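Side-chain contacts in putative endonuclease/exonuclease/phosphatase family protein (Bacteroides vulgatus ATCC 8482, PDB 3G6S), which probably acts as a nuclease of the endonuclease/exonuclease/phosphatase family, a DNase I-like hydrolase that would cleave phosphodiester bonds: residues A[121-126]-A[130-135]; A[38-43]-A[86-91]. All blocks are in the same frame, centred on the assembly; numbering follows the deposited sequence.

Two ways of joining strands appear side by side here, their centres about 8 Å apart. Contact 1 lies within one sheet: the hairpin strands 121-125 and 131-135 share backbone hydrogen bonds, with aromatic rings on the inner face and lysine and isoleucine chains on a partly exposed outer one. Contact 2 runs from sheet to sheet, is smaller, and depends on side chains alone: a salt bridge, a tyrosine and an isoleucine. Both are largely buried, and strand 117-125 lies beside strand 88-97, so the tyrosine of contact 2 and the phenylalanines of contact 1 help fill the same space between the sheets.

Contact 1. Residues A[121-126]-A[130-135]; sequences AKFKDK and KIFMAV
F123 and F132 sit directly across from each other in an antiparallel hydrogen-bonded pair, and their side chains illustrate how such a pair can pack without a formal ring stack. Here CB of F123 does the touching: it lies over one face of the F132 ring in a CH-pi contact, 3.7 Å from the ring centroid. The rings themselves are tilted by 33° and meet obliquely, F123 CD2 coming 3.8 Å from F132 CE2. F132 takes this place because its CG lies between the backbone N and the carbonyl carbon (chi1 56°), which swings the ring across to its partner. On the same face of the sheet, A134 CB meets the edge of the F123 ring, 3.7 Å from CE2, while A121 CB lies over one of that ring's faces. Replacing F132 with an alanine would probably open a gap under F123 CB and leave the F123 ring less firmly held. Beneath the rings, F123 N donates to F132 O at 2.8 Å, and the hairpin closes with D125 N on K130 O, also at 2.8 Å. The other face carries K124 and I131, whose chains slant past each other with K124 CG 4.1 Å from I131 CD1. Near the turn, the D125 carboxylate accepts a bond from T128 N. The hairpin formed by strands 117-125 and 131-138 lies inside a mixed sheet, with strand 88-97 beyond the first and P166 and strand 167-172 beyond the second; its aromatic face is turned to the opposing sheet, where Y83 meets F123 edge-to-face and W6 touches A134.

Contact 2. Residues A[38-43]-A[86-91]; sequences ELDIVG and DKYEVL
Y88 points the edge of its phenol ring at D40, whose CB meets it near the ring plane, 3.7 Å from CE2. The carboxylate of D40 stands almost upright to this ring, the two planes 79° apart. Although Y88 OH comes within 3.1 Å of D40 CG, its direction to both carboxylate oxygens is poor, and the approach is one of packing rather than a hydrogen bond. The charge of D40 is met instead by K87, a salt bridge in which NZ reaches OD1 at 2.9 Å, coming from the syn side but 29° out of the carboxylate plane. Extended beyond CG, the K87 chain runs out along the contact and lays CD 3.3 Å from the same OD1. The second oxygen, OD2, takes the backbone N-H of R5, so each oxygen of this buried carboxylate has its own partner, an arrangement likely to favour the ionised form. Below, I41 completes the contact: its CD1 lies over one face of the Y88 ring, with CG1 4.2 Å from CE2. In Y88, CG lies anti to the carbonyl carbon and beside the backbone N (chi1 -44°), which aims the ring from the edge strand inward at D40. As in other DNase I-like folds, two sheets are packed together, and this contact spans them near one end. Segment 38-43 follows helix 27-36, closed at E38 by a Schellman motif, and enters strand 41-45 between strands 2-10 and 81-84; across the interface, Y88 begins edge strand 88-97, touching V4 of the first sheet and F123 and D125 of neighbouring strand 117-125.

Contact 1. Residues A[121-126]-A[130-135]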
loop_
_atom_site.group_PDB
_atom_site.type_symbol
_atom_site.label_atom_id
_atom_site.label_comp_id
_atom_site.label_asym_id
_atom_site.label_seq_id
_atom_site.Cartn_x
_atom_site.Cartn_y
_atom_site.Cartn_z
ATOM N N ALA A 121 7.991 -7.754 -2.732
ATOM C CA ALA A 121 8.287 -9.084 -2.241
ATOM C C ALA A 121 7.664 -10.142 -3.129
ATOM O O ALA A 121 6.499 -10.043 -3.516
ATOM C CB ALA A 121 7.782 -9.239 -0.824
ATOM N N LYS A 122 8.459 -11.152 -3.461
ATOM C CA LYS A 122 8.001 -12.258 -4.279
ATOM C C LYS A 122 7.517 -13.315 -3.269
ATOM O O LYS A 122 8.315 -13.914 -2.546
ATOM C CB LYS A 122 9.175 -12.755 -5.113
ATOM C CG LYS A 122 8.906 -13.923 -6.035
ATOM C CD LYS A 122 10.163 -14.248 -6.835
ATOM C CE LYS A 122 9.999 -15.521 -7.631
ATOM N NZ LYS A 122 11.284 -15.956 -8.241
ATOM N N PHE A 123 6.205 -13.515 -3.211
ATOM C CA PHE A 123 5.580 -14.454 -2.278
ATOM C C PHE A 123 5.294 -15.820 -2.856
ATOM O O PHE A 123 5.366 -16.032 -4.057
ATOM C CB PHE A 123 4.247 -13.896 -1.777
ATOM C CG PHE A 123 4.383 -12.833 -0.739
ATOM C CD1 PHE A 123 4.869 -13.139 0.527
ATOM C CD2 PHE A 123 3.977 -11.530 -1.003
ATOM C CE1 PHE A 123 4.938 -12.160 1.523
ATOM C CE2 PHE A 123 4.043 -10.544 -0.011
ATOM C CZ PHE A 123 4.526 -10.867 1.256
ATOM N N LYS A 124 4.956 -16.748 -1.977
ATOM C CA LYS A 124 4.595 -18.092 -2.391
ATOM C C LYS A 124 3.570 -18.568 -1.399
ATOM O O LYS A 124 3.771 -18.460 -0.192
ATOM C CB LYS A 124 5.785 -19.052 -2.367
ATOM C CG LYS A 124 5.397 -20.439 -2.884
ATOM C CD LYS A 124 5.939 -21.578 -2.018
ATOM C CE LYS A 124 7.429 -21.806 -2.232
ATOM N NZ LYS A 124 7.936 -22.919 -1.390
ATOM N N ASP A 125 2.461 -19.078 -1.907
ATOM C CA ASP A 125 1.417 -19.577 -1.033
ATOM C C ASP A 125 1.887 -20.947 -0.561
ATOM O O ASP A 125 1.909 -21.898 -1.341
ATOM C CB ASP A 125 0.104 -19.713 -1.806
ATOM C CG ASP A 125 -1.062 -20.060 -0.912
ATOM O OD1 ASP A 125 -1.922 -19.180 -0.689
ATOM O OD2 ASP A 125 -1.118 -21.212 -0.422
ATOM N N LYS A 126 2.273 -21.048 0.706
ATOM C CA LYS A 126 2.753 -22.317 1.232
ATOM C C LYS A 126 1.620 -23.289 1.495
ATOM O O LYS A 126 1.521 -23.871 2.567
ATOM C CB LYS A 126 3.581 -22.099 2.505
ATOM C CG LYS A 126 2.851 -21.390 3.609
ATOM C CD LYS A 126 3.782 -20.457 4.361
ATOM C CE LYS A 126 4.984 -21.175 4.935
ATOM N NZ LYS A 126 5.777 -20.248 5.787
ATOM N N LYS A 130 1.488 -21.356 -5.165
ATOM C CA LYS A 130 1.344 -20.235 -6.083
ATOM C C LYS A 130 2.312 -19.096 -5.803
ATOM O O LYS A 130 2.466 -18.659 -4.657
ATOM C CB LYS A 130 -0.085 -19.691 -6.052
ATOM C CG LYS A 130 -0.339 -18.609 -7.082
ATOM C CD LYS A 130 -0.217 -19.133 -8.505
ATOM C CE LYS A 130 -0.622 -18.052 -9.505
ATOM N NZ LYS A 130 -0.516 -18.477 -10.939
ATOM N N ILE A 131 2.958 -18.626 -6.867
ATOM C CA ILE A 131 3.915 -17.528 -6.796
ATOM C C ILE A 131 3.267 -16.240 -7.287
ATOM O O ILE A 131 2.546 -16.230 -8.283
ATOM C CB ILE A 131 5.175 -17.816 -7.654
ATOM C CG1 ILE A 131 6.097 -18.786 -6.923
ATOM C CG2 ILE A 131 5.928 -16.539 -7.935
ATOM C CD1 ILE A 131 5.591 -20.186 -6.923
ATOM N N PHE A 132 3.509 -15.156 -6.564
ATOM C CA PHE A 132 2.972 -13.863 -6.939
ATOM C C PHE A 132 3.817 -12.765 -6.351
ATOM O O PHE A 132 4.701 -13.018 -5.542
ATOM C CB PHE A 132 1.527 -13.695 -6.476
ATOM C CG PHE A 132 1.322 -13.882 -5.005
ATOM C CD1 PHE A 132 1.190 -15.161 -4.463
ATOM C CD2 PHE A 132 1.180 -12.778 -4.164
ATOM C CE1 PHE A 132 0.900 -15.340 -3.108
ATOM C CE2 PHE A 132 0.892 -12.947 -2.808
ATOM C CZ PHE A 132 0.750 -14.231 -2.274
HETATM N N MSE A 133 3.553 -11.535 -6.755
HETATM C CA MSE A 133 4.343 -10.455 -6.231
HETATM C C MSE A 133 3.503 -9.344 -5.649
HETATM O O MSE A 133 2.394 -9.064 -6.107
HETATM C CB MSE A 133 5.241 -9.900 -7.324
HETATM C CG MSE A 133 6.116 -8.763 -6.867
HETATM SE SE MSE A 133 7.069 -8.032 -8.349
HETATM C CE MSE A 133 8.643 -7.466 -7.402
ATOM N N ALA A 134 4.047 -8.719 -4.620
ATOM C CA ALA A 134 3.381 -7.617 -3.965
ATOM C C ALA A 134 4.327 -6.431 -3.989
ATOM O O ALA A 134 5.518 -6.560 -3.692
ATOM C CB ALA A 134 3.043 -7.983 -2.531
ATOM N N VAL A 135 3.787 -5.275 -4.355
ATOM C CA VAL A 135 4.565 -4.047 -4.392
ATOM C C VAL A 135 3.744 -2.990 -3.671
ATOM O O VAL A 135 2.573 -2.787 -3.982
ATOM C CB VAL A 135 4.859 -3.589 -5.844
ATOM C CG1 VAL A 135 5.682 -2.301 -5.832
ATOM C CG2 VAL A 135 5.632 -4.671 -6.578
#

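Contact 2. Residues A[38-43]-A[86-91]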
loop_
_atom_site.group_PDB
_atom_site.type_symbol
_atom_site.label_atom_id
_atom_site.label_comp_id
_atom_site.label_asym_id
_atom_site.label_seq_id
_atom_site.Cartn_x
_atom_site.Cartn_y
_atom_site.Cartn_z
ATOM N N GLU A 38 -9.073 -10.142 9.238
ATOM C CA GLU A 38 -8.185 -11.210 8.786
ATOM C C GLU A 38 -7.425 -10.891 7.516
ATOM O O GLU A 38 -7.450 -11.655 6.552
ATOM C CB GLU A 38 -8.975 -12.493 8.587
ATOM C CG GLU A 38 -9.504 -13.057 9.872
ATOM C CD GLU A 38 -10.182 -14.379 9.669
ATOM O OE1 GLU A 38 -11.215 -14.413 8.959
ATOM O OE2 GLU A 38 -9.673 -15.385 10.213
ATOM N N LEU A 39 -6.747 -9.757 7.524
ATOM C CA LEU A 39 -5.959 -9.340 6.383
ATOM C C LEU A 39 -4.806 -10.330 6.158
ATOM O O LEU A 39 -4.113 -10.695 7.097
ATOM C CB LEU A 39 -5.433 -7.924 6.637
ATOM C CG LEU A 39 -6.325 -6.790 6.121
ATOM C CD1 LEU A 39 -7.799 -7.118 6.314
ATOM C CD2 LEU A 39 -5.952 -5.500 6.828
ATOM N N ASP A 40 -4.624 -10.773 4.917
ATOM C CA ASP A 40 -3.562 -11.709 4.581
ATOM C C ASP A 40 -2.281 -10.962 4.260
ATOM O O ASP A 40 -1.194 -11.354 4.687
ATOM C CB ASP A 40 -3.938 -12.560 3.363
ATOM C CG ASP A 40 -4.960 -13.632 3.679
ATOM O OD1 ASP A 40 -4.756 -14.386 4.655
ATOM O OD2 ASP A 40 -5.958 -13.737 2.927
ATOM N N ILE A 41 -2.413 -9.895 3.482
ATOM C CA ILE A 41 -1.270 -9.083 3.082
ATOM C C ILE A 41 -1.672 -7.618 3.137
ATOM O O ILE A 41 -2.721 -7.235 2.617
ATOM C CB ILE A 41 -0.802 -9.437 1.665
ATOM C CG1 ILE A 41 -0.278 -10.866 1.661
ATOM C CG2 ILE A 41 0.284 -8.477 1.222
ATOM C CD1 ILE A 41 0.064 -11.371 0.278
ATOM N N VAL A 42 -0.836 -6.804 3.771
ATOM C CA VAL A 42 -1.121 -5.388 3.916
ATOM C C VAL A 42 0.070 -4.521 3.537
ATOM O O VAL A 42 1.176 -4.739 4.020
ATOM C CB VAL A 42 -1.485 -5.040 5.379
ATOM C CG1 VAL A 42 -1.989 -3.607 5.458
ATOM C CG2 VAL A 42 -2.510 -6.007 5.914
ATOM N N GLY A 43 -0.158 -3.545 2.668
ATOM C CA GLY A 43 0.900 -2.627 2.298
ATOM C C GLY A 43 0.514 -1.337 2.991
ATOM O O GLY A 43 -0.554 -0.795 2.714
ATOM N N ASP A 86 2.435 -17.897 8.651
ATOM C CA ASP A 86 2.026 -19.267 8.381
ATOM C C ASP A 86 1.372 -19.494 7.020
ATOM O O ASP A 86 1.309 -20.625 6.545
ATOM C CB ASP A 86 1.091 -19.758 9.498
ATOM C CG ASP A 86 -0.131 -18.866 9.682
ATOM O OD1 ASP A 86 0.030 -17.674 10.056
ATOM O OD2 ASP A 86 -1.264 -19.357 9.457
ATOM N N LYS A 87 0.885 -18.434 6.387
ATOM C CA LYS A 87 0.247 -18.585 5.084
ATOM C C LYS A 87 1.169 -18.390 3.891
ATOM O O LYS A 87 1.088 -19.135 2.919
ATOM C CB LYS A 87 -0.921 -17.613 4.937
ATOM C CG LYS A 87 -2.244 -18.097 5.478
ATOM C CD LYS A 87 -3.345 -17.405 4.695
ATOM C CE LYS A 87 -4.725 -17.733 5.202
ATOM N NZ LYS A 87 -5.738 -17.092 4.319
ATOM N N TYR A 88 2.044 -17.393 3.966
ATOM C CA TYR A 88 2.942 -17.097 2.855
ATOM C C TYR A 88 4.423 -17.093 3.203
ATOM O O TYR A 88 4.820 -16.706 4.305
ATOM C CB TYR A 88 2.581 -15.737 2.265
ATOM C CG TYR A 88 1.098 -15.548 2.106
ATOM C CD1 TYR A 88 0.415 -16.105 1.024
ATOM C CD2 TYR A 88 0.363 -14.871 3.076
ATOM C CE1 TYR A 88 -0.963 -15.996 0.919
ATOM C CE2 TYR A 88 -1.017 -14.758 2.982
ATOM C CZ TYR A 88 -1.677 -15.321 1.907
ATOM O OH TYR A 88 -3.049 -15.231 1.827
ATOM N N GLU A 89 5.241 -17.519 2.246
ATOM C CA GLU A 89 6.683 -17.534 2.428
ATOM C C GLU A 89 7.277 -16.483 1.500
ATOM O O GLU A 89 6.814 -16.309 0.378
ATOM C CB GLU A 89 7.253 -18.897 2.068
ATOM C CG GLU A 89 8.726 -19.037 2.382
ATOM C CD GLU A 89 9.379 -20.112 1.539
ATOM O OE1 GLU A 89 8.796 -21.215 1.424
ATOM O OE2 GLU A 89 10.479 -19.859 0.997
ATOM N N VAL A 90 8.293 -15.776 1.975
ATOM C CA VAL A 90 8.937 -14.743 1.177
ATOM C C VAL A 90 10.134 -15.324 0.437
ATOM O O VAL A 90 11.139 -15.662 1.059
ATOM C CB VAL A 90 9.428 -13.586 2.057
ATOM C CG1 VAL A 90 10.234 -12.612 1.225
ATOM C CG2 VAL A 90 8.241 -12.887 2.691
ATOM N N LEU A 91 10.028 -15.445 -0.886
ATOM C CA LEU A 91 11.135 -15.990 -1.667
ATOM C C LEU A 91 12.222 -14.935 -1.817
ATOM O O LEU A 91 13.418 -15.237 -1.779
ATOM C CB LEU A 91 10.653 -16.435 -3.046
ATOM C CG LEU A 91 9.669 -17.602 -3.046
ATOM C CD1 LEU A 91 9.187 -17.854 -4.461
ATOM C CD2 LEU A 91 10.339 -18.840 -2.466
#